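Local coordinates for hydrogenase (NiFe) small subunit HydA (Allochromatium vinosum, PDB 3MYR) that carries the iron-sulfur clusters that relay electrons to and from the nickel-iron centre of the large subunit in a heterodimeric hydrogenase, at the interface of chains A and B. Coordinates in Å, arbitrary orientation; residue numbers count along the deposited sequence, not the author numbering. Chains: chain A, Hydrogenase (NiFe) small subunit HydA; chain B, Nickel-dependent hydrogenase large subunit.

The interface of chains A and B. Residues chain A 14, 16, 147-148; chain B 59, 211, 213-214.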
loop_
_atom_site.group_PDB
_atom_site.type_symbol
_atom_site.label_atom_id
_atom_site.label_comp_id
_atom_site.label_asym_id
_atom_site.label_seq_id
_atom_site.Cartn_x
_atom_site.Cartn_y
_atom_site.Cartn_z
ATOM N N CYS A 14 2.164 8.210 -1.592
ATOM C CA CYS A 14 1.818 7.071 -0.750
ATOM C C CYS A 14 1.566 5.848 -1.665
ATOM O O CYS A 14 1.273 4.759 -1.183
ATOM C CB CYS A 14 0.549 7.478 0.073
ATOM S SG CYS A 14 -1.042 7.289 -0.878
ATOM N N GLY A 16 -0.903 5.465 -3.642
ATOM C CA GLY A 16 -2.324 5.509 -4.029
ATOM C C GLY A 16 -2.605 5.874 -5.471
ATOM O O GLY A 16 -3.547 5.303 -6.096
ATOM N N CYS A 147 -7.351 12.185 -4.135
ATOM C CA CYS A 147 -6.444 11.523 -3.204
ATOM C C CYS A 147 -6.975 10.085 -3.002
ATOM O O CYS A 147 -7.663 9.772 -2.008
ATOM C CB CYS A 147 -6.445 12.337 -1.884
ATOM S SG CYS A 147 -5.118 11.780 -0.799
ATOM N N PRO A 148 -6.811 9.224 -4.021
ATOM C CA PRO A 148 -6.182 9.548 -5.326
ATOM C C PRO A 148 -7.316 9.979 -6.288
ATOM O O PRO A 148 -8.493 9.944 -5.905
ATOM C CB PRO A 148 -5.575 8.211 -5.763
ATOM C CG PRO A 148 -6.557 7.138 -5.154
ATOM C CD PRO A 148 -7.169 7.793 -3.899
ATOM N N ARG B 59 -3.479 7.915 4.327
ATOM C CA ARG B 59 -2.570 8.391 3.277
ATOM C C ARG B 59 -1.092 8.198 3.628
ATOM O O ARG B 59 -0.225 8.561 2.843
ATOM C CB ARG B 59 -2.865 9.866 2.901
ATOM C CG ARG B 59 -3.975 9.978 1.823
ATOM C CD ARG B 59 -5.372 9.438 2.315
ATOM N NE ARG B 59 -6.431 9.909 1.421
ATOM C CZ ARG B 59 -7.729 9.801 1.677
ATOM N NH1 ARG B 59 -8.124 9.437 2.905
ATOM N NH2 ARG B 59 -8.641 10.088 0.720
ATOM N N LYS B 211 -14.837 3.993 -2.248
ATOM C CA LYS B 211 -13.789 4.101 -3.257
ATOM C C LYS B 211 -12.648 3.228 -2.904
ATOM O O LYS B 211 -12.453 2.914 -1.744
ATOM C CB LYS B 211 -13.285 5.550 -3.392
ATOM C CG LYS B 211 -12.877 6.121 -2.075
ATOM C CD LYS B 211 -12.564 7.593 -2.183
ATOM C CE LYS B 211 -11.103 7.737 -2.645
ATOM N NZ LYS B 211 -10.413 8.854 -2.059
ATOM N N PRO B 213 -8.427 3.138 -4.446
ATOM C CA PRO B 213 -7.869 3.204 -3.072
ATOM C C PRO B 213 -8.537 4.225 -2.104
ATOM O O PRO B 213 -9.268 5.144 -2.527
ATOM C CB PRO B 213 -6.383 3.601 -3.305
ATOM C CG PRO B 213 -6.091 3.171 -4.832
ATOM C CD PRO B 213 -7.423 3.560 -5.454
ATOM N N HIS B 214 -8.180 4.078 -0.827
ATOM C CA HIS B 214 -8.530 4.969 0.215
ATOM C C HIS B 214 -10.024 5.031 0.571
ATOM O O HIS B 214 -10.624 6.108 0.588
ATOM C CB HIS B 214 -7.843 6.344 -0.047
ATOM C CG HIS B 214 -6.355 6.288 0.157
ATOM N ND1 HIS B 214 -5.463 7.176 -0.404
ATOM C CD2 HIS B 214 -5.604 5.374 0.815
ATOM C CE1 HIS B 214 -4.232 6.836 -0.074
ATOM N NE2 HIS B 214 -4.297 5.759 0.697
#
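Two loops of the small subunit, one carrying A:Cys14 and the other A:Cys147 and A:Pro148, and the start of helix 16-23 meet two large-subunit loops: B:Arg59, directly after helix 53-58, and the B:Lys211 to B:His214 stretch following helix 203-209. B:Arg59 takes A:Cys147 side-on, with one nitrogen for each of two acceptors. B:Arg59 NE donates to SG of A:Cys147, the cluster-ligand thiolate, at 3.2 Å and 158° at the hydrogen. B:Arg59 NH2 reaches the A:Cys147 carbonyl O at 2.9 Å, in the carbonyl plane. Both acceptors lie about 20° out of the guanidinium plane, so the grip is slightly twisted. With chi1 at -169°, SG of A:Cys147 points away from its own backbone N and sits beside its carbonyl carbon, which brings both acceptors within the arginine's span. A:Cys147 O also accepts from B:Lys211 NZ at 2.9 Å, from well above the carbonyl plane. B:His214 backs the arginine: its CB lies over the centre of the guanidinium, and B:Arg59 CD covers the rim of the imidazole. In the ring plane, B:His214 CE1 lies 3.3 Å from A:Cys14 SG, a sulfur that also accepts from A:Gly16 N. Beside this, A:Pro148 CG packs on B:Pro213 CD at 3.7 Å, both prolines following cis peptides. A leucine in place of B:Arg59 would probably leave the A:Cys147 sulfur without the NE donor described here and the carbonyl relying more on B:Lys211. A:Cys14 and A:Cys147 both bind the proximal [4Fe-4S] cluster, the one nearest the nickel-iron site; the contact is likely to hold its ligands against the large subunit, and the nearby positive charge may tune its potential.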